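Local coordinates for protein putative glycosyl hydrolase (PDB 4QHZ) that probably acts as a hydrolase of the 3-keto-disaccharide hydrolase family and binds magnesium in a concanavalin-like fold, at residues W103-N108 / V131-N136; P138-G143 / I148-I153; A174-E179 / Y183-T188; V189-I192 / L198-H201. One frame throughout, in Å; residues are numbered along the deposited sequence.

Interaction 1: residues W103-N108 / V131-N136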
# COMPACT_ATOMS: atom_id res chain seq x y z
N TRP C 103 -16.51 -8.64 24.47
CA TRP C 103 -17.93 -8.97 24.39
C TRP C 103 -18.21 -10.43 24.73
O TRP C 103 -17.41 -11.33 24.44
CB TRP C 103 -18.49 -8.63 23.00
CG TRP C 103 -17.71 -9.15 21.84
CD1 TRP C 103 -16.64 -8.55 21.26
CD2 TRP C 103 -17.98 -10.33 21.07
NE1 TRP C 103 -16.19 -9.30 20.19
CE2 TRP C 103 -17.00 -10.39 20.06
CE3 TRP C 103 -18.93 -11.35 21.16
CZ2 TRP C 103 -16.95 -11.44 19.13
CZ3 TRP C 103 -18.87 -12.39 20.25
CH2 TRP C 103 -17.90 -12.43 19.24
N GLN C 104 -19.37 -10.65 25.34
CA GLN C 104 -19.75 -11.94 25.88
C GLN C 104 -21.08 -12.39 25.32
O GLN C 104 -22.08 -11.68 25.45
CB GLN C 104 -19.85 -11.85 27.40
CG GLN C 104 -20.16 -13.16 28.10
CD GLN C 104 -20.60 -12.94 29.53
OE1 GLN C 104 -21.50 -12.14 29.80
NE2 GLN C 104 -19.96 -13.64 30.46
N VAL C 105 -21.09 -13.57 24.71
CA VAL C 105 -22.34 -14.22 24.34
C VAL C 105 -22.87 -14.90 25.60
O VAL C 105 -22.13 -15.63 26.25
CB VAL C 105 -22.13 -15.25 23.22
CG1 VAL C 105 -23.45 -15.87 22.80
CG2 VAL C 105 -21.45 -14.59 22.02
N PRO C 106 -24.14 -14.65 25.96
CA PRO C 106 -24.64 -15.22 27.22
C PRO C 106 -24.77 -16.74 27.13
O PRO C 106 -24.98 -17.28 26.05
CB PRO C 106 -26.01 -14.55 27.39
CG PRO C 106 -26.44 -14.21 26.00
CD PRO C 106 -25.19 -13.92 25.22
N THR C 107 -24.64 -17.42 28.27
CA THR C 107 -24.64 -18.88 28.29
C THR C 107 -25.97 -19.47 27.83
O THR C 107 -26.00 -20.61 27.37
CB THR C 107 -24.31 -19.44 29.70
OG1 THR C 107 -25.21 -18.88 30.66
CG2 THR C 107 -22.89 -19.10 30.09
N ASN C 108 -27.05 -18.71 27.95
CA ASN C 108 -28.38 -19.16 27.52
C ASN C 108 -28.75 -18.70 26.09
O ASN C 108 -29.93 -18.69 25.73
CB ASN C 108 -29.44 -18.71 28.54
CG ASN C 108 -29.68 -17.21 28.53
OD1 ASN C 108 -28.91 -16.45 27.95
ND2 ASN C 108 -30.76 -16.79 29.16
N VAL C 131 -19.91 -8.69 14.89
CA VAL C 131 -19.93 -9.42 16.14
C VAL C 131 -21.06 -10.44 16.06
O VAL C 131 -22.18 -10.11 15.67
CB VAL C 131 -20.13 -8.48 17.34
CG1 VAL C 131 -20.48 -9.25 18.61
CG2 VAL C 131 -18.88 -7.63 17.54
N LEU C 132 -20.75 -11.69 16.39
CA LEU C 132 -21.70 -12.79 16.24
C LEU C 132 -21.21 -14.00 17.02
O LEU C 132 -20.00 -14.20 17.16
CB LEU C 132 -21.86 -13.16 14.77
CG LEU C 132 -22.98 -14.10 14.35
CD1 LEU C 132 -24.35 -13.50 14.63
CD2 LEU C 132 -22.85 -14.44 12.87
N ASP C 133 -22.13 -14.81 17.53
CA ASP C 133 -21.74 -16.07 18.14
C ASP C 133 -21.51 -17.11 17.05
O ASP C 133 -22.45 -17.74 16.57
CB ASP C 133 -22.77 -16.60 19.13
CG ASP C 133 -22.30 -17.86 19.83
OD1 ASP C 133 -21.08 -18.14 19.79
OD2 ASP C 133 -23.13 -18.58 20.42
N CYS C 134 -20.24 -17.32 16.69
CA CYS C 134 -19.89 -18.34 15.72
C CYS C 134 -19.21 -19.55 16.37
O CYS C 134 -18.48 -20.30 15.71
CB CYS C 134 -19.02 -17.71 14.62
SG CYS C 134 -20.00 -16.68 13.51
N TYR C 135 -19.47 -19.74 17.67
CA TYR C 135 -19.04 -20.95 18.35
C TYR C 135 -20.05 -22.05 18.04
O TYR C 135 -21.17 -22.04 18.56
CB TYR C 135 -18.92 -20.71 19.86
CG TYR C 135 -18.21 -21.83 20.60
CD1 TYR C 135 -16.82 -21.87 20.68
CD2 TYR C 135 -18.94 -22.85 21.22
CE1 TYR C 135 -16.17 -22.89 21.36
CE2 TYR C 135 -18.29 -23.88 21.89
CZ TYR C 135 -16.91 -23.89 21.96
OH TYR C 135 -16.28 -24.91 22.62
N ASN C 136 -19.65 -22.98 17.18
CA ASN C 136 -20.54 -24.03 16.68
C ASN C 136 -21.84 -23.46 16.09
O ASN C 136 -22.93 -23.95 16.38
CB ASN C 136 -20.84 -25.07 17.77
CG ASN C 136 -19.60 -25.84 18.21
OD1 ASN C 136 -18.78 -26.23 17.38
ND2 ASN C 136 -19.46 -26.05 19.51

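Interaction 2: residues P138-G143 / I148-I153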
# COMPACT_ATOMS: atom_id res chain seq x y z
N PRO C 138 -22.62 -22.22 12.18
CA PRO C 138 -22.23 -21.80 10.83
C PRO C 138 -23.11 -20.66 10.29
O PRO C 138 -24.26 -20.51 10.69
CB PRO C 138 -22.41 -23.08 9.99
CG PRO C 138 -23.33 -23.94 10.77
CD PRO C 138 -23.17 -23.59 12.22
N THR C 139 -22.53 -19.86 9.40
CA THR C 139 -23.24 -18.80 8.72
C THR C 139 -22.47 -18.48 7.44
O THR C 139 -21.49 -19.16 7.12
CB THR C 139 -23.38 -17.54 9.61
OG1 THR C 139 -24.26 -16.59 8.99
CG2 THR C 139 -22.01 -16.88 9.88
N TYR C 140 -22.91 -17.47 6.69
CA TYR C 140 -22.15 -17.09 5.49
C TYR C 140 -20.82 -16.48 5.93
O TYR C 140 -20.79 -15.63 6.83
CB TYR C 140 -22.93 -16.18 4.53
CG TYR C 140 -23.72 -15.02 5.11
CD1 TYR C 140 -25.06 -15.18 5.46
CD2 TYR C 140 -23.16 -13.76 5.23
CE1 TYR C 140 -25.80 -14.12 5.97
CE2 TYR C 140 -23.89 -12.69 5.73
CZ TYR C 140 -25.21 -12.87 6.09
OH TYR C 140 -25.95 -11.82 6.57
N VAL C 141 -19.74 -16.94 5.30
CA VAL C 141 -18.39 -16.71 5.83
C VAL C 141 -17.96 -15.25 5.71
O VAL C 141 -17.20 -14.76 6.54
CB VAL C 141 -17.33 -17.63 5.18
CG1 VAL C 141 -17.64 -19.08 5.49
CG2 VAL C 141 -17.23 -17.41 3.66
N ASN C 142 -18.45 -14.56 4.68
CA ASN C 142 -18.14 -13.13 4.52
C ASN C 142 -18.94 -12.25 5.48
O ASN C 142 -18.76 -11.04 5.49
CB ASN C 142 -18.33 -12.68 3.06
CG ASN C 142 -19.75 -12.83 2.56
OD1 ASN C 142 -20.45 -13.79 2.91
ND2 ASN C 142 -20.19 -11.89 1.74
N GLY C 143 -19.81 -12.85 6.29
CA GLY C 143 -20.54 -12.12 7.32
C GLY C 143 -20.44 -12.73 8.71
O GLY C 143 -21.24 -12.41 9.59
N ILE C 148 -15.21 -7.95 7.94
CA ILE C 148 -15.67 -6.63 7.53
C ILE C 148 -16.93 -6.96 6.74
O ILE C 148 -16.84 -7.51 5.64
CB ILE C 148 -14.64 -5.84 6.71
CG1 ILE C 148 -13.29 -5.76 7.43
CG2 ILE C 148 -15.15 -4.43 6.42
CD1 ILE C 148 -13.38 -5.39 8.90
N TYR C 149 -18.08 -6.65 7.32
CA TYR C 149 -19.33 -7.32 6.98
C TYR C 149 -19.61 -7.37 5.47
O TYR C 149 -19.76 -6.33 4.81
CB TYR C 149 -20.50 -6.67 7.72
CG TYR C 149 -21.82 -7.35 7.48
CD1 TYR C 149 -22.08 -8.61 8.01
CD2 TYR C 149 -22.81 -6.74 6.71
CE1 TYR C 149 -23.29 -9.24 7.79
CE2 TYR C 149 -24.01 -7.37 6.48
CZ TYR C 149 -24.25 -8.62 7.03
OH TYR C 149 -25.45 -9.23 6.80
N LYS C 150 -19.64 -8.60 4.95
CA LYS C 150 -19.93 -8.92 3.53
C LYS C 150 -18.89 -8.41 2.53
O LYS C 150 -19.18 -8.31 1.33
CB LYS C 150 -21.35 -8.45 3.15
CG LYS C 150 -22.44 -9.36 3.68
CD LYS C 150 -23.78 -9.10 3.00
CE LYS C 150 -24.81 -10.15 3.38
NZ LYS C 150 -26.02 -10.07 2.50
N GLN C 151 -17.70 -8.08 3.01
CA GLN C 151 -16.61 -7.65 2.13
C GLN C 151 -15.41 -8.57 2.26
O GLN C 151 -14.90 -9.06 1.25
CB GLN C 151 -16.17 -6.23 2.46
CG GLN C 151 -17.19 -5.17 2.10
CD GLN C 151 -16.72 -3.77 2.46
OE1 GLN C 151 -15.52 -3.51 2.55
NE2 GLN C 151 -17.66 -2.86 2.65
N SER C 152 -14.95 -8.78 3.49
CA SER C 152 -13.71 -9.47 3.77
C SER C 152 -13.91 -10.58 4.79
O SER C 152 -14.25 -10.33 5.94
CB SER C 152 -12.67 -8.49 4.29
OG SER C 152 -12.43 -7.47 3.33
N ILE C 153 -13.67 -11.82 4.34
CA ILE C 153 -13.78 -13.01 5.17
C ILE C 153 -12.65 -13.00 6.20
O ILE C 153 -11.50 -12.72 5.85
CB ILE C 153 -13.69 -14.27 4.31
CG1 ILE C 153 -14.82 -14.30 3.27
CG2 ILE C 153 -13.77 -15.52 5.17
CD1 ILE C 153 -14.56 -15.25 2.12

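Interaction 3: residues A174-E179 / Y183-T188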
# COMPACT_ATOMS: atom_id res chain seq x y z
N ALA C 174 -8.33 5.84 8.76
CA ALA C 174 -9.48 6.44 8.09
C ALA C 174 -9.17 6.72 6.63
O ALA C 174 -8.00 6.87 6.26
CB ALA C 174 -9.89 7.72 8.79
N PRO C 175 -10.20 6.77 5.78
CA PRO C 175 -9.99 7.08 4.38
C PRO C 175 -9.81 8.57 4.17
O PRO C 175 -10.09 9.35 5.08
CB PRO C 175 -11.30 6.64 3.73
CG PRO C 175 -12.32 6.89 4.78
CD PRO C 175 -11.64 6.58 6.08
N THR C 176 -9.32 8.95 3.00
CA THR C 176 -9.42 10.32 2.51
C THR C 176 -10.28 10.31 1.26
O THR C 176 -10.34 9.32 0.54
CB THR C 176 -8.04 10.93 2.20
OG1 THR C 176 -7.34 10.12 1.25
CG2 THR C 176 -7.20 11.05 3.48
N PHE C 177 -10.96 11.43 0.99
CA PHE C 177 -11.87 11.52 -0.14
C PHE C 177 -11.45 12.61 -1.10
O PHE C 177 -10.92 13.64 -0.70
CB PHE C 177 -13.29 11.79 0.35
CG PHE C 177 -13.94 10.60 0.99
CD1 PHE C 177 -14.58 9.64 0.21
CD2 PHE C 177 -13.90 10.42 2.37
CE1 PHE C 177 -15.16 8.52 0.79
CE2 PHE C 177 -14.48 9.30 2.95
CZ PHE C 177 -15.11 8.36 2.16
N LYS C 178 -11.68 12.38 -2.39
CA LYS C 178 -11.45 13.39 -3.41
C LYS C 178 -12.62 14.38 -3.41
O LYS C 178 -13.67 14.10 -2.84
CB LYS C 178 -11.32 12.77 -4.79
CG LYS C 178 -10.20 11.76 -4.92
CD LYS C 178 -10.08 11.26 -6.35
CE LYS C 178 -9.14 10.07 -6.43
NZ LYS C 178 -9.18 9.40 -7.75
N GLU C 179 -12.40 15.52 -4.06
CA GLU C 179 -13.40 16.57 -4.20
C GLU C 179 -14.74 16.03 -4.75
O GLU C 179 -15.84 16.40 -4.28
CB GLU C 179 -12.84 17.69 -5.14
CG GLU C 179 -12.15 18.85 -4.41
CD GLU C 179 -12.83 19.24 -3.11
OE1 GLU C 179 -12.19 19.17 -2.03
OE2 GLU C 179 -14.02 19.60 -3.15
N TYR C 183 -13.27 7.82 -3.23
CA TYR C 183 -12.16 7.54 -2.34
C TYR C 183 -10.86 8.01 -2.96
O TYR C 183 -10.58 7.72 -4.11
CB TYR C 183 -12.03 6.05 -2.03
CG TYR C 183 -12.95 5.54 -0.94
CD1 TYR C 183 -12.75 5.89 0.40
CD2 TYR C 183 -14.01 4.69 -1.24
CE1 TYR C 183 -13.59 5.41 1.39
CE2 TYR C 183 -14.86 4.22 -0.26
CZ TYR C 183 -14.64 4.57 1.05
OH TYR C 183 -15.49 4.08 2.02
N ARG C 184 -10.07 8.74 -2.17
CA ARG C 184 -8.68 9.02 -2.52
C ARG C 184 -7.80 7.91 -1.96
O ARG C 184 -6.96 7.34 -2.66
CB ARG C 184 -8.26 10.38 -1.97
CG ARG C 184 -6.80 10.74 -2.19
CD ARG C 184 -6.50 12.13 -1.67
NE ARG C 184 -5.09 12.46 -1.85
CZ ARG C 184 -4.10 12.07 -1.05
NH1 ARG C 184 -4.33 11.34 0.05
NH2 ARG C 184 -2.85 12.43 -1.35
N THR C 185 -7.97 7.62 -0.67
CA THR C 185 -7.39 6.45 -0.04
C THR C 185 -8.49 5.72 0.70
O THR C 185 -9.33 6.35 1.35
CB THR C 185 -6.25 6.80 0.93
OG1 THR C 185 -6.73 7.73 1.92
CG2 THR C 185 -5.08 7.42 0.19
N HIS C 186 -8.50 4.40 0.59
CA HIS C 186 -9.50 3.59 1.27
C HIS C 186 -9.13 3.44 2.73
O HIS C 186 -7.97 3.59 3.10
CB HIS C 186 -9.60 2.22 0.62
CG HIS C 186 -10.21 2.26 -0.74
ND1 HIS C 186 -11.50 1.82 -0.98
CD2 HIS C 186 -9.74 2.71 -1.92
CE1 HIS C 186 -11.78 1.99 -2.26
NE2 HIS C 186 -10.73 2.52 -2.85
N PRO C 187 -10.13 3.13 3.58
CA PRO C 187 -9.79 2.84 4.96
C PRO C 187 -9.11 1.49 5.05
O PRO C 187 -9.34 0.62 4.20
CB PRO C 187 -11.14 2.78 5.67
CG PRO C 187 -12.17 3.13 4.65
CD PRO C 187 -11.55 2.90 3.31
N THR C 188 -8.26 1.31 6.05
CA THR C 188 -7.67 0.00 6.32
C THR C 188 -7.90 -0.36 7.78
O THR C 188 -8.04 0.53 8.63
CB THR C 188 -6.17 -0.04 5.99
OG1 THR C 188 -5.47 0.91 6.79
CG2 THR C 188 -5.94 0.27 4.51
O HOH W 1 -5.87 7.33 4.37

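Interaction 4: residues V189-I192 / L198-H201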
# COMPACT_ATOMS: atom_id res chain seq x y z
N VAL C 189 -7.95 -1.66 8.06
CA VAL C 189 -8.23 -2.12 9.41
C VAL C 189 -7.52 -3.45 9.70
O VAL C 189 -7.46 -4.34 8.86
CB VAL C 189 -9.75 -2.25 9.65
CG1 VAL C 189 -10.37 -3.31 8.74
CG2 VAL C 189 -10.05 -2.54 11.11
N THR C 190 -6.96 -3.55 10.90
CA THR C 190 -6.46 -4.80 11.44
C THR C 190 -7.35 -5.17 12.62
O THR C 190 -7.67 -4.32 13.45
CB THR C 190 -4.97 -4.69 11.84
OG1 THR C 190 -4.17 -4.63 10.66
CG2 THR C 190 -4.52 -5.89 12.67
N VAL C 191 -7.78 -6.43 12.66
CA VAL C 191 -8.64 -6.93 13.73
C VAL C 191 -8.03 -8.18 14.33
O VAL C 191 -7.68 -9.12 13.61
CB VAL C 191 -10.06 -7.26 13.20
CG1 VAL C 191 -10.93 -7.83 14.32
CG2 VAL C 191 -10.72 -6.03 12.60
N ILE C 192 -7.89 -8.18 15.66
CA ILE C 192 -7.33 -9.30 16.39
C ILE C 192 -8.36 -9.77 17.41
O ILE C 192 -8.83 -8.97 18.21
CB ILE C 192 -6.02 -8.90 17.12
CG1 ILE C 192 -5.05 -8.20 16.16
CG2 ILE C 192 -5.34 -10.12 17.74
CD1 ILE C 192 -3.84 -7.60 16.84
N LEU C 198 -7.51 -11.69 12.62
CA LEU C 198 -8.65 -12.03 11.77
C LEU C 198 -8.69 -11.17 10.50
O LEU C 198 -9.15 -11.63 9.46
CB LEU C 198 -9.95 -11.88 12.57
CG LEU C 198 -10.56 -13.17 13.14
CD1 LEU C 198 -9.56 -14.02 13.91
CD2 LEU C 198 -11.75 -12.82 14.03
N GLN C 199 -8.27 -9.91 10.62
CA GLN C 199 -8.10 -9.03 9.48
C GLN C 199 -6.69 -8.46 9.55
O GLN C 199 -6.34 -7.80 10.53
CB GLN C 199 -9.12 -7.89 9.49
CG GLN C 199 -10.57 -8.35 9.44
CD GLN C 199 -10.98 -8.95 8.11
OE1 GLN C 199 -10.32 -8.75 7.09
NE2 GLN C 199 -12.09 -9.68 8.12
N ASN C 200 -5.90 -8.74 8.52
CA ASN C 200 -4.52 -8.28 8.47
C ASN C 200 -4.35 -7.11 7.50
O ASN C 200 -4.11 -7.30 6.32
CB ASN C 200 -3.61 -9.45 8.07
CG ASN C 200 -2.14 -9.09 8.14
OD1 ASN C 200 -1.78 -7.95 8.42
ND2 ASN C 200 -1.29 -10.07 7.87
N HIS C 201 -4.46 -5.89 8.03
CA HIS C 201 -4.38 -4.68 7.22
C HIS C 201 -5.29 -4.79 5.99
O HIS C 201 -4.85 -4.64 4.85
CB HIS C 201 -2.94 -4.39 6.80
CG HIS C 201 -2.72 -2.99 6.32
ND1 HIS C 201 -2.67 -1.91 7.17
CD2 HIS C 201 -2.53 -2.49 5.07
CE1 HIS C 201 -2.48 -0.81 6.47
NE2 HIS C 201 -2.38 -1.13 5.19
O HOH W 2 -1.81 -5.96 10.13
O HOH W 3 -3.52 -1.84 10.11

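Interaction 1: residues W103-N108 / V131-N136
W103 and V131 meet between the two layers of a concanavalin-like beta sandwich, the indole at the end of strand 97-104 in one sheet and the valine at the end of strand 127-131 in the other. The example illustrates how one large flat group can join two sheets at the point where their chains leave regular strand. From CB the indole is set by a chi1 of 50°, with CG lodged between the backbone N and the carbonyl carbon, and this sends the ring system towards the facing segment. Moving outward, NE1 on the five-membered ring passes V131 CG2 at 4.1 Å, CD2 and CE2 come under V131 CG1, and CE3 makes the closest approach to that methyl, 3.6 Å. V131 CG1 stands 3.7 Å from the centroid of the six-membered ring and only 13° off its normal, a CH-pi contact over one face. At the far tip, CH2 lies obliquely 3.4 Å from L132 O, a carbonyl that is also hydrogen-bonded by T145, while V105 CG2, just past the end of the strand, sits at the ring edge, in its plane. Y168 adds an edge-to-face ring contact. Next along, V105 crosses D133 at about a right angle: V105 CG1 is 3.6 Å from D133 OD2, the oxygen that forms a salt bridge with R116, so the valine flanks a charge already matched. The other carboxylate oxygen closes an Asx turn, with Y135 N donating to D133 OD1 over 3.1 Å from above the carboxylate plane, 50° out of it.

Interaction 2: residues P138-G143 / I148-I153
N142 and K150 hold the two loop segments together by backbone, K150 N donating to N142 O over 2.6 Å with an N-H...O angle of 138°, the donor tilted from the carbonyl plane. Within 148-153, Q151 N and S152 N both reach I148 O, a classic beta bulge. Beside this link Y140 OH and Y149 OH share a hydrogen bond of 2.6 Å, and the Y149 hydroxyl arrives at the edge of the Y140 ring, near its plane. Chi1 of Y140, 44°, places CG between its own N and carbonyl carbon and aims the phenol at its partner. K150 runs extended past these rings: its CE lies 3.6 Å from Y140 CE2, and its CG stands over one face of the Y149 ring. A phenylalanine in place of Y140 would probably leave the Y149 hydroxyl without this partner and the Y149 ring less firmly fixed. On the other flank I153 CG1 packs 3.7 Å from N142 CA, and I153 CD1 meets V141 CG2. The polar ends face a second subunit: N142 bonds S23 and F25 of that chain, and K150 NZ joins its own W210 O to E24 there. Y149 also pairs with E128 through backbone, and its side chain lies about 6 Å from the bound magnesium, so this is a loop packed beside the metal site of a concanavalin-like sandwich.

Interaction 3: residues A174-E179 / Y183-T188
F177 and Y183 form the apolar centre of this beta hairpin between strands 165-177 and 185-193. Their side chains run the same way, with ring planes 26° apart and centroids separated by 4.7 Å; slid apart, the rings barely overlap, F177 CE1 lying over the rim of one Y183 face. H186 ND1, hydrogen-bonded to I204 O, stands over the opposite face, and P175 CB touches the edge, 3.5 Å from Y183 CE1. P187 CG packs on that proline in turn. Y183 OH is hydrogen-bonded to Y127 OH. Replacing Y183 by an alanine is likely to open a gap between F177, P175 and H186 and to leave the Y127 hydroxyl without this partner. Outward from the rings the strands pair through a classic bulge: R184 N, at 2.8 Å, and T185 N both donate to T176 O, from the same face of its plane, while T176 N returns a bond to T185 O. With CG anti to the backbone N (chi1 176°), the extended R184 side chain runs past T176 OG1, to which NH1 makes a weak bond, and carries NE to a salt bridge with D96 of a third subunit. At the polar edge T176 OG1 and T185 OG1 are hydrogen-bonded at 2.6 Å. T185 OG1 also holds a water, 2.6 Å away, which donates to A174 O over 2.9 Å.

Interaction 4: residues V189-I192 / L198-H201
V191 and Q199 anchor the backbone pairing. V191 N donates to Q199 O over 2.9 Å, in the carbonyl plane and on a lone pair. In return V191 O is gripped twice, by L198 N at 2.8 Å and by Q199 N at 3.1 Å, the doubled acceptor that marks a classic beta bulge. A CA-H...O contact supports the ladder, T190 CA lying 3.1 Å from Q199 O. A side chain extends it: the backbone N of H201 donates to T190 OG1 over 2.9 Å. That hydroxyl is further linked through one water to N200 OD1 and through another to H201 ND1, the latter water lying at the edge of the imidazole, in its plane. With chi1 of T190 at -72°, OG1 sits beside its own backbone N, opposite the carbonyl carbon, within reach of all three partners. The apolar part is modest. V191 CG2 and Q199 CG lie 3.9 Å apart, the two side chains pointing the same way, before the glutamine bends at chi2 and carries its amide off to T202, G146 and S152. Across a subunit boundary H201 stacks on H201 of a second subunit. Such pairing is that of a bulged antiparallel beta hairpin, here joining strands 185-193 and 196-203 at the side of the sandwich's larger sheet.

Overall arrangement
The four contacts sample one concanavalin-like sandwich. Interactions 1, 3 and 4 all reach the same sheet, yet the first and third lie on opposite sides of the chain's centre, about 33 Å apart between centres. Interactions 1 and 2 both lie close to the magnesium site: V131 and Y149 each bring a side chain to about 6 Å of the ion, and L132 CD2 packs 4.0 Å from T139 CG2. From there the loop reaches the sheet through S152 O and Q199 NE2, a probable hydrogen bond of 3.1 Å joining interactions 2 and 4, both of which touch the second subunit. Interaction 3 shares strand 185-193 with interaction 4 and lies away from the metal.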